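Local coordinates for protein putative S41 protease (PDB 3K50) that is of unknown function but, as a putative member of the S41 peptidase family, probably cleaves peptide bonds as a serine protease, at residues Thr247-Leu258 / Thr276-Asn287; Glu306-Tyr315 / Asn353-Phe364. All coordinates share one frame; numbering follows the deposited sequence.

Along the chain, helix 239-249 ends in the first segment of interaction 1, which leads into strand 258-263. That strand pairs with 273-276 as a hairpin, and its return through 276-287 closes the loop on the helix end. The chain then returns to the mixed sheet at strand 292-297. Helix 304-312 opens interaction 2, which closes after strands 317-322, 330-336 and 342-352, when loop 353-364 packs back on the helix. The two contacts therefore follow in series, neither nested nor crossing. Tyr-315 joins them: its OH lies 2.6 Å from Leu-258 O, a probable hydrogen bond, and its ring meets Phe-277 edge-to-face. Together they tie two helices to the antiparallel sheet containing 258-263 and 342-352.

Interaction 1: Thr247-Leu258 / Thr276-Asn287; sequences TMLAPADKMNQL and TFNPELIQSGAN
Asn-287 directs its amide at the end of helix 239-249, where ND2 donates to Thr-247 O (2.9 Å) and to Ala-250 O (2.8 Å). Swung away from the backbone N (chi1 166°) and turned by chi2 of -89°, the amide holds both acceptors near its own plane, and OD1 takes Asn-289 N. The Phe-277 ring fits into the bend that follows the helix: Lys-254 CB covers one face, Thr-247 CA meets the edge near the ring plane, and Ala-250 CB comes in obliquely, 3.5 Å from CE1. Selenomethionine Met-255 crosses Phe-277 at about a right angle and sets its SE against Pro-279 CB. The Phe-277 backbone is held on both sides, its N giving to Gln-257 O (2.9 Å) and its O receiving Asn-256 N (2.7 Å). Thr-247 divides its branches: OG1 accepts Asn-278 N at 3.0 Å and is also bonded to Gln-243 O, while CG2 packs on Ile-282 CG1. Toward the surface, two waters link Asn-256 ND2 to Thr-276 OG1 and to Glu-280 OE1. The returning loop thus supplies polar partners at the helix end: a side-chain amide serves one carbonyl of the last turn, Thr-247 O, and one just past it, Ala-250 O, and a backbone N-H reaches the threonine hydroxyl.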
loop_
_atom_site.group_PDB
_atom_site.type_symbol
_atom_site.label_atom_id
_atom_site.label_comp_id
_atom_site.label_asym_id
_atom_site.label_seq_id
_atom_site.Cartn_x
_atom_site.Cartn_y
_atom_site.Cartn_z
ATOM N N THR A 247 13.178 -10.433 6.773
ATOM C CA THR A 247 14.373 -11.233 6.924
ATOM C C THR A 247 15.585 -10.376 6.529
ATOM O O THR A 247 16.639 -10.444 7.142
ATOM C CB THR A 247 14.212 -12.573 6.121
ATOM O OG1 THR A 247 13.235 -13.427 6.789
ATOM C CG2 THR A 247 15.570 -13.338 5.943
HETATM N N MSE A 248 15.406 -9.525 5.523
HETATM C CA MSE A 248 16.518 -8.746 5.009
HETATM C C MSE A 248 16.800 -7.451 5.804
HETATM O O MSE A 248 17.915 -6.920 5.731
HETATM C CB MSE A 248 16.334 -8.492 3.508
HETATM C CG MSE A 248 16.482 -9.738 2.616
HETATM SE SE MSE A 248 16.663 -9.514 0.719
HETATM C CE MSE A 248 15.043 -8.641 0.420
ATOM N N LEU A 249 15.843 -6.965 6.588
ATOM C CA LEU A 249 16.052 -5.749 7.404
ATOM C C LEU A 249 16.599 -6.073 8.779
ATOM O O LEU A 249 17.346 -5.295 9.334
ATOM C CB LEU A 249 14.732 -4.983 7.598
ATOM C CG LEU A 249 14.073 -4.333 6.400
ATOM C CD1 LEU A 249 12.584 -3.969 6.589
ATOM C CD2 LEU A 249 14.933 -3.030 6.085
ATOM N N ALA A 250 16.306 -7.274 9.276
ATOM C CA ALA A 250 16.513 -7.583 10.669
ATOM C C ALA A 250 17.965 -7.637 11.132
ATOM O O ALA A 250 18.884 -7.837 10.314
ATOM C CB ALA A 250 15.859 -8.904 10.983
ATOM N N PRO A 251 18.176 -7.505 12.446
ATOM C CA PRO A 251 19.531 -7.755 12.923
ATOM C C PRO A 251 19.908 -9.188 12.585
ATOM O O PRO A 251 19.090 -10.128 12.749
ATOM C CB PRO A 251 19.402 -7.628 14.446
ATOM C CG PRO A 251 18.153 -6.824 14.685
ATOM C CD PRO A 251 17.246 -7.124 13.542
ATOM N N ALA A 252 21.145 -9.369 12.182
ATOM C CA ALA A 252 21.709 -10.649 11.783
ATOM C C ALA A 252 21.643 -11.717 12.895
ATOM O O ALA A 252 21.471 -12.903 12.626
ATOM C CB ALA A 252 23.166 -10.408 11.323
ATOM N N ASP A 253 21.716 -11.337 14.158
ATOM C CA ASP A 253 21.580 -12.375 15.182
ATOM C C ASP A 253 20.148 -12.925 15.354
ATOM O O ASP A 253 19.909 -13.801 16.216
ATOM C CB ASP A 253 22.175 -11.914 16.527
ATOM C CG ASP A 253 21.486 -10.692 17.123
ATOM O OD1 ASP A 253 20.538 -10.125 16.543
ATOM O OD2 ASP A 253 21.941 -10.275 18.202
ATOM N N LYS A 254 19.183 -12.413 14.592
ATOM C CA LYS A 254 17.810 -12.898 14.674
ATOM C C LYS A 254 17.464 -13.981 13.672
ATOM O O LYS A 254 16.347 -14.524 13.699
ATOM C CB LYS A 254 16.789 -11.756 14.501
ATOM C CG LYS A 254 16.951 -10.569 15.457
ATOM C CD LYS A 254 17.111 -10.927 16.882
ATOM C CE LYS A 254 17.242 -9.666 17.735
ATOM N NZ LYS A 254 17.619 -9.923 19.138
HETATM N N MSE A 255 18.410 -14.353 12.821
HETATM C CA MSE A 255 18.107 -15.343 11.842
HETATM C C MSE A 255 17.596 -16.587 12.530
HETATM O O MSE A 255 18.154 -17.009 13.552
HETATM C CB MSE A 255 19.320 -15.679 10.990
HETATM C CG MSE A 255 19.831 -14.527 10.097
HETATM SE SE MSE A 255 18.404 -13.854 8.872
HETATM C CE MSE A 255 17.807 -12.347 9.816
ATOM N N ASN A 256 16.523 -17.142 11.943
ATOM C CA ASN A 256 15.880 -18.395 12.353
ATOM C C ASN A 256 14.936 -18.262 13.530
ATOM O O ASN A 256 14.280 -19.211 13.879
ATOM C CB ASN A 256 16.882 -19.537 12.582
ATOM C CG ASN A 256 17.706 -19.868 11.351
ATOM O OD1 ASN A 256 18.929 -20.045 11.425
ATOM N ND2 ASN A 256 17.036 -20.043 10.247
ATOM N N GLN A 257 14.824 -17.065 14.090
ATOM C CA GLN A 257 13.866 -16.805 15.156
ATOM C C GLN A 257 12.464 -16.656 14.580
ATOM O O GLN A 257 12.298 -16.330 13.409
ATOM C CB GLN A 257 14.326 -15.572 15.970
ATOM C CG GLN A 257 15.706 -15.897 16.662
ATOM C CD GLN A 257 16.193 -14.889 17.671
ATOM O OE1 GLN A 257 17.398 -14.588 17.748
ATOM N NE2 GLN A 257 15.298 -14.375 18.436
ATOM N N LEU A 258 11.453 -16.868 15.420
ATOM C CA LEU A 258 10.063 -16.750 14.999
ATOM C C LEU A 258 9.678 -15.307 14.593
ATOM O O LEU A 258 9.986 -14.363 15.289
ATOM C CB LEU A 258 9.108 -17.243 16.129
ATOM C CG LEU A 258 9.053 -18.782 16.343
ATOM C CD1 LEU A 258 8.343 -19.068 17.693
ATOM C CD2 LEU A 258 8.397 -19.575 15.146
ATOM N N THR A 276 9.573 -17.800 10.087
ATOM C CA THR A 276 10.760 -17.309 10.735
ATOM C C THR A 276 11.506 -16.255 9.914
ATOM O O THR A 276 11.204 -16.021 8.732
ATOM C CB THR A 276 11.769 -18.460 10.950
ATOM O OG1 THR A 276 12.280 -18.908 9.658
ATOM C CG2 THR A 276 11.123 -19.588 11.722
ATOM N N PHE A 277 12.488 -15.620 10.560
ATOM C CA PHE A 277 13.457 -14.832 9.853
ATOM C C PHE A 277 14.261 -15.940 9.154
ATOM O O PHE A 277 15.026 -16.651 9.792
ATOM C CB PHE A 277 14.330 -13.999 10.784
ATOM C CG PHE A 277 13.621 -12.845 11.480
ATOM C CD1 PHE A 277 13.400 -11.654 10.840
ATOM C CD2 PHE A 277 13.294 -12.933 12.808
ATOM C CE1 PHE A 277 12.788 -10.589 11.492
ATOM C CE2 PHE A 277 12.716 -11.897 13.451
ATOM C CZ PHE A 277 12.446 -10.724 12.812
ATOM N N ASN A 278 14.065 -16.121 7.846
ATOM C CA ASN A 278 14.628 -17.292 7.144
ATOM C C ASN A 278 15.731 -16.927 6.163
ATOM O O ASN A 278 15.448 -16.485 5.049
ATOM C CB ASN A 278 13.486 -18.028 6.441
ATOM C CG ASN A 278 13.897 -19.327 5.805
ATOM O OD1 ASN A 278 15.088 -19.722 5.734
ATOM N ND2 ASN A 278 12.886 -20.032 5.324
ATOM N N PRO A 279 16.991 -17.174 6.551
ATOM C CA PRO A 279 18.090 -16.735 5.719
ATOM C C PRO A 279 18.203 -17.420 4.365
ATOM O O PRO A 279 18.808 -16.861 3.440
ATOM C CB PRO A 279 19.329 -16.974 6.603
ATOM C CG PRO A 279 18.936 -18.120 7.495
ATOM C CD PRO A 279 17.452 -17.885 7.764
ATOM N N GLU A 280 17.569 -18.578 4.196
ATOM C CA GLU A 280 17.571 -19.233 2.876
ATOM C C GLU A 280 16.711 -18.453 1.854
ATOM O O GLU A 280 16.795 -18.697 0.663
ATOM C CB GLU A 280 17.056 -20.661 2.982
ATOM C CG GLU A 280 18.071 -21.687 3.474
ATOM C CD GLU A 280 18.350 -21.626 4.944
ATOM O OE1 GLU A 280 17.385 -21.450 5.725
ATOM O OE2 GLU A 280 19.542 -21.797 5.326
ATOM N N LEU A 281 15.853 -17.569 2.344
ATOM C CA LEU A 281 15.082 -16.685 1.474
ATOM C C LEU A 281 15.877 -15.541 0.892
ATOM O O LEU A 281 15.458 -14.990 -0.120
ATOM C CB LEU A 281 13.894 -16.043 2.205
ATOM C CG LEU A 281 12.657 -16.870 2.605
ATOM C CD1 LEU A 281 11.764 -15.942 3.384
ATOM C CD2 LEU A 281 11.870 -17.459 1.391
ATOM N N ILE A 282 17.053 -15.231 1.442
ATOM C CA ILE A 282 17.787 -14.034 0.986
ATOM C C ILE A 282 18.244 -14.197 -0.462
ATOM O O ILE A 282 18.106 -13.255 -1.277
ATOM C CB ILE A 282 18.953 -13.716 1.947
ATOM C CG1 ILE A 282 18.395 -13.363 3.369
ATOM C CG2 ILE A 282 19.899 -12.638 1.401
ATOM C CD1 ILE A 282 19.431 -13.254 4.442
ATOM N N GLN A 283 18.814 -15.359 -0.766
ATOM C CA GLN A 283 19.298 -15.647 -2.108
ATOM C C GLN A 283 20.163 -14.495 -2.626
ATOM O O GLN A 283 21.124 -14.143 -1.943
ATOM C CB GLN A 283 18.107 -16.017 -3.019
ATOM C CG GLN A 283 17.437 -17.304 -2.566
ATOM C CD GLN A 283 18.353 -18.504 -2.630
ATOM O OE1 GLN A 283 19.005 -18.762 -3.677
ATOM N NE2 GLN A 283 18.394 -19.265 -1.550
ATOM N N SER A 284 19.831 -13.893 -3.775
ATOM C CA SER A 284 20.628 -12.833 -4.373
ATOM C C SER A 284 20.565 -11.475 -3.676
ATOM O O SER A 284 21.263 -10.508 -4.101
ATOM C CB SER A 284 20.229 -12.652 -5.842
ATOM O OG SER A 284 18.826 -12.521 -5.959
ATOM N N GLY A 285 19.741 -11.372 -2.636
ATOM C CA GLY A 285 19.643 -10.167 -1.827
ATOM C C GLY A 285 20.715 -10.156 -0.738
ATOM O O GLY A 285 21.754 -10.824 -0.881
ATOM N N ALA A 286 20.467 -9.412 0.334
ATOM C CA ALA A 286 21.400 -9.252 1.465
ATOM C C ALA A 286 20.651 -8.863 2.716
ATOM O O ALA A 286 19.665 -8.154 2.614
ATOM C CB ALA A 286 22.436 -8.138 1.141
ATOM N N ASN A 287 21.084 -9.370 3.881
ATOM C CA ASN A 287 20.559 -8.948 5.170
ATOM C C ASN A 287 21.383 -7.720 5.564
ATOM O O ASN A 287 22.641 -7.728 5.411
ATOM C CB ASN A 287 20.698 -10.026 6.250
ATOM C CG ASN A 287 20.470 -9.451 7.634
ATOM O OD1 ASN A 287 21.402 -8.988 8.269
ATOM N ND2 ASN A 287 19.215 -9.354 8.036
HETATM O O HOH W 1 14.523 -20.363 9.595
HETATM O O HOH W 2 18.223 -21.589 8.254
#

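Interaction 2: Glu306-Tyr315 / Asn353-Phe364; sequences EMVINCLNPY and NAEEKSDYATGF
Glu-306 lays its CB 3.6 Å from Tyr-360 CE2, on a helix that forms the crossover of a beta-alpha-beta unit between parallel strands 292-297 and 317-322, in a domain assigned to the ClpP/crotonase clan. Its carboxylate turns to other loops: OE1 accepts Gly-303 N and Glu-328 N, while OE2 binds Thr-325 OG1 and Gly-327 N. Four bonds thus fix the group, in keeping with its burial. One turn on, Ile-309 CG2 sits over the Phe-364 ring in a CH-pi contact, 3.8 Å from the centroid. Tyr-360 CB covers the opposite face, so the ring is sandwiched, and Asn-310 CB reaches its edge.

Asn-310 is the polar centre. A chi1 of -173° points its amide away from its own backbone N and out to the loop, where ND2 donates to Lys-357 O at 2.9 Å, nearly straight at 168°. The same carbonyl takes Asn-353 N from its other face. Water 3 connects Asn-310 ND2 with Tyr-360 OH, and water 4 connects OD1 with Asp-359 N. In return Asn-353 ND2 donates to Asn-310 O at 3.1 Å, arriving above the carbonyl plane; the two amides are nearly parallel, 14° apart. Asn-353 OD1 meanwhile accepts Lys-357 N, bracing the turn that begins at Asn-353.

Cys-311 O is bridged by water 5 to Ala-354 N. Next, Pro-314 CG rests 3.7 Å from Asn-353 ND2. Finally Tyr-315 OH, hydrogen-bonded to Leu-258 O, lies 3.3 Å from Ala-354 CB.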
loop_
_atom_site.group_PDB
_atom_site.type_symbol
_atom_site.label_atom_id
_atom_site.label_comp_id
_atom_site.label_asym_id
_atom_site.label_seq_id
_atom_site.Cartn_x
_atom_site.Cartn_y
_atom_site.Cartn_z
ATOM N N GLU A 306 1.214 -3.714 7.681
ATOM C CA GLU A 306 1.062 -3.609 9.143
ATOM C C GLU A 306 1.680 -4.793 9.861
ATOM O O GLU A 306 2.177 -4.664 10.990
ATOM C CB GLU A 306 -0.391 -3.466 9.500
ATOM C CG GLU A 306 -1.012 -2.150 9.030
ATOM C CD GLU A 306 -2.492 -2.066 9.306
ATOM O OE1 GLU A 306 -3.289 -2.665 8.520
ATOM O OE2 GLU A 306 -2.860 -1.373 10.286
HETATM N N MSE A 307 1.662 -5.932 9.203
HETATM C CA MSE A 307 2.325 -7.157 9.712
HETATM C C MSE A 307 3.820 -6.960 9.860
HETATM O O MSE A 307 4.416 -7.437 10.821
HETATM C CB MSE A 307 2.021 -8.323 8.774
HETATM C CG MSE A 307 2.711 -9.698 9.082
HETATM SE SE MSE A 307 4.666 -9.816 8.685
HETATM C CE MSE A 307 4.998 -11.854 8.259
ATOM N N VAL A 308 4.422 -6.225 8.936
ATOM C CA VAL A 308 5.827 -5.953 8.998
ATOM C C VAL A 308 6.134 -5.137 10.218
ATOM O O VAL A 308 7.099 -5.398 10.949
ATOM C CB VAL A 308 6.318 -5.187 7.724
ATOM C CG1 VAL A 308 7.736 -4.681 7.949
ATOM C CG2 VAL A 308 6.184 -6.097 6.523
ATOM N N ILE A 309 5.327 -4.145 10.463
ATOM C CA ILE A 309 5.499 -3.337 11.669
ATOM C C ILE A 309 5.314 -4.173 12.927
ATOM O O ILE A 309 6.142 -4.146 13.841
ATOM C CB ILE A 309 4.508 -2.121 11.730
ATOM C CG1 ILE A 309 4.772 -1.156 10.546
ATOM C CG2 ILE A 309 4.569 -1.448 13.103
ATOM C CD1 ILE A 309 3.597 -0.113 10.300
ATOM N N ASN A 310 4.220 -4.898 13.000
ATOM C CA ASN A 310 3.952 -5.678 14.206
ATOM C C ASN A 310 5.036 -6.734 14.577
ATOM O O ASN A 310 5.331 -6.956 15.754
ATOM C CB ASN A 310 2.594 -6.405 14.041
ATOM C CG ASN A 310 2.171 -7.105 15.317
ATOM O OD1 ASN A 310 2.149 -6.466 16.376
ATOM N ND2 ASN A 310 1.860 -8.438 15.234
ATOM N N CYS A 311 5.487 -7.463 13.554
ATOM C CA CYS A 311 6.444 -8.550 13.635
ATOM C C CYS A 311 7.875 -8.132 13.792
ATOM O O CYS A 311 8.654 -8.846 14.434
ATOM C CB CYS A 311 6.288 -9.435 12.408
ATOM S SG CYS A 311 4.614 -10.254 12.510
ATOM N N LEU A 312 8.252 -6.996 13.218
ATOM C CA LEU A 312 9.574 -6.448 13.538
ATOM C C LEU A 312 9.663 -5.747 14.923
ATOM O O LEU A 312 10.756 -5.720 15.514
ATOM C CB LEU A 312 10.048 -5.482 12.487
ATOM C CG LEU A 312 10.299 -6.083 11.123
ATOM C CD1 LEU A 312 10.707 -4.932 10.222
ATOM C CD2 LEU A 312 11.367 -7.189 11.216
ATOM N N ASN A 313 8.553 -5.189 15.423
ATOM C CA ASN A 313 8.508 -4.494 16.756
ATOM C C ASN A 313 9.249 -5.160 17.904
ATOM O O ASN A 313 9.981 -4.476 18.626
ATOM C CB ASN A 313 7.048 -4.196 17.234
ATOM C CG ASN A 313 6.572 -2.776 16.870
ATOM O OD1 ASN A 313 7.402 -1.884 16.734
ATOM N ND2 ASN A 313 5.238 -2.546 16.788
ATOM N N PRO A 314 9.009 -6.452 18.139
ATOM C CA PRO A 314 9.707 -7.163 19.235
ATOM C C PRO A 314 11.202 -7.360 19.059
ATOM O O PRO A 314 11.877 -7.668 20.024
ATOM C CB PRO A 314 9.061 -8.555 19.219
ATOM C CG PRO A 314 7.807 -8.403 18.470
ATOM C CD PRO A 314 7.994 -7.308 17.509
ATOM N N TYR A 315 11.706 -7.204 17.839
ATOM C CA TYR A 315 13.099 -7.508 17.552
ATOM C C TYR A 315 14.033 -6.341 17.245
ATOM O O TYR A 315 15.227 -6.557 17.133
ATOM C CB TYR A 315 13.143 -8.414 16.336
ATOM C CG TYR A 315 12.655 -9.786 16.609
ATOM C CD1 TYR A 315 13.450 -10.681 17.309
ATOM C CD2 TYR A 315 11.387 -10.214 16.175
ATOM C CE1 TYR A 315 13.001 -11.977 17.583
ATOM C CE2 TYR A 315 10.921 -11.517 16.476
ATOM C CZ TYR A 315 11.760 -12.392 17.139
ATOM O OH TYR A 315 11.365 -13.667 17.408
ATOM N N ASN A 353 2.646 -11.827 16.120
ATOM C CA ASN A 353 4.084 -11.678 16.158
ATOM C C ASN A 353 4.638 -12.760 17.122
ATOM O O ASN A 353 3.887 -13.570 17.669
ATOM C CB ASN A 353 4.521 -10.248 16.563
ATOM C CG ASN A 353 4.065 -9.809 17.930
ATOM O OD1 ASN A 353 3.743 -10.604 18.837
ATOM N ND2 ASN A 353 4.087 -8.482 18.109
ATOM N N ALA A 354 5.936 -12.713 17.383
ATOM C CA ALA A 354 6.613 -13.707 18.242
ATOM C C ALA A 354 6.135 -13.617 19.692
ATOM O O ALA A 354 6.288 -14.565 20.437
ATOM C CB ALA A 354 8.126 -13.510 18.158
ATOM N N GLU A 355 5.555 -12.485 20.088
ATOM C CA GLU A 355 4.999 -12.319 21.420
ATOM C C GLU A 355 3.506 -12.683 21.486
ATOM O O GLU A 355 2.820 -12.342 22.472
ATOM C CB GLU A 355 5.185 -10.888 21.935
ATOM C CG GLU A 355 6.634 -10.474 22.219
ATOM C CD GLU A 355 6.746 -8.991 22.660
ATOM O OE1 GLU A 355 5.688 -8.295 22.790
ATOM O OE2 GLU A 355 7.894 -8.501 22.848
ATOM N N GLU A 356 3.037 -13.399 20.468
ATOM C CA GLU A 356 1.662 -13.841 20.363
ATOM C C GLU A 356 0.629 -12.714 20.312
ATOM O O GLU A 356 -0.492 -12.917 20.732
ATOM C CB GLU A 356 1.307 -14.801 21.511
ATOM C CG GLU A 356 2.368 -15.902 21.717
ATOM C CD GLU A 356 2.077 -16.824 22.898
ATOM O OE1 GLU A 356 0.967 -17.401 23.001
ATOM O OE2 GLU A 356 3.020 -16.975 23.668
ATOM N N LYS A 357 0.972 -11.601 19.693
ATOM C CA LYS A 357 0.083 -10.429 19.630
ATOM C C LYS A 357 -0.061 -9.865 18.228
ATOM O O LYS A 357 0.823 -10.062 17.405
ATOM C CB LYS A 357 0.598 -9.336 20.608
ATOM C CG LYS A 357 0.428 -9.727 22.062
ATOM C CD LYS A 357 1.224 -8.910 23.060
ATOM C CE LYS A 357 0.700 -7.527 23.303
ATOM N NZ LYS A 357 0.874 -7.118 24.764
ATOM N N SER A 358 -1.219 -9.238 17.994
ATOM C CA SER A 358 -1.598 -8.510 16.775
ATOM C C SER A 358 -2.600 -7.453 17.241
ATOM O O SER A 358 -3.630 -7.233 16.640
ATOM C CB SER A 358 -2.203 -9.428 15.713
ATOM O OG SER A 358 -3.269 -10.232 16.189
ATOM N N ASP A 359 -2.252 -6.789 18.324
ATOM C CA ASP A 359 -3.181 -5.963 19.005
ATOM C C ASP A 359 -3.085 -4.470 18.556
ATOM O O ASP A 359 -2.758 -3.597 19.341
ATOM C CB ASP A 359 -2.969 -6.230 20.507
ATOM C CG ASP A 359 -3.302 -7.704 20.912
ATOM O OD1 ASP A 359 -3.090 -8.695 20.130
ATOM O OD2 ASP A 359 -3.797 -7.880 22.049
ATOM N N TYR A 360 -3.369 -4.246 17.264
ATOM C CA TYR A 360 -3.371 -2.949 16.609
ATOM C C TYR A 360 -4.686 -2.700 15.882
ATOM O O TYR A 360 -4.704 -2.024 14.853
ATOM C CB TYR A 360 -2.193 -2.786 15.606
ATOM C CG TYR A 360 -1.954 -3.912 14.625
ATOM C CD1 TYR A 360 -1.247 -5.039 15.015
ATOM C CD2 TYR A 360 -2.298 -3.783 13.270
ATOM C CE1 TYR A 360 -0.979 -6.030 14.147
ATOM C CE2 TYR A 360 -2.062 -4.803 12.376
ATOM C CZ TYR A 360 -1.346 -5.900 12.811
ATOM O OH TYR A 360 -1.079 -6.935 11.963
ATOM N N ALA A 361 -5.786 -3.168 16.469
ATOM C CA ALA A 361 -7.115 -2.819 15.997
ATOM C C ALA A 361 -7.146 -1.283 15.924
ATOM O O ALA A 361 -6.575 -0.607 16.758
ATOM C CB ALA A 361 -8.173 -3.338 16.983
ATOM N N THR A 362 -7.764 -0.750 14.894
ATOM C CA THR A 362 -7.863 0.706 14.618
ATOM C C THR A 362 -6.575 1.344 14.081
ATOM O O THR A 362 -6.590 2.508 13.663
ATOM C CB THR A 362 -8.476 1.594 15.805
ATOM O OG1 THR A 362 -7.459 2.028 16.718
ATOM C CG2 THR A 362 -9.611 0.864 16.540
ATOM N N GLY A 363 -5.486 0.577 14.021
ATOM C CA GLY A 363 -4.251 1.030 13.409
ATOM C C GLY A 363 -3.098 1.328 14.350
ATOM O O GLY A 363 -3.279 1.453 15.579
ATOM N N PHE A 364 -1.904 1.377 13.771
ATOM C CA PHE A 364 -0.742 1.771 14.551
ATOM C C PHE A 364 -0.651 3.283 14.505
ATOM O O PHE A 364 -0.532 3.873 13.433
ATOM C CB PHE A 364 0.555 1.212 13.979
ATOM C CG PHE A 364 0.829 -0.240 14.333
ATOM C CD1 PHE A 364 1.225 -0.592 15.619
ATOM C CD2 PHE A 364 0.783 -1.213 13.380
ATOM C CE1 PHE A 364 1.541 -1.891 15.920
ATOM C CE2 PHE A 364 1.109 -2.542 13.679
ATOM C CZ PHE A 364 1.465 -2.871 14.956
HETATM O O HOH W 3 1.113 -9.190 12.560
HETATM O O HOH W 4 0.628 -6.640 18.819
HETATM O O HOH W 5 7.606 -11.165 15.560
#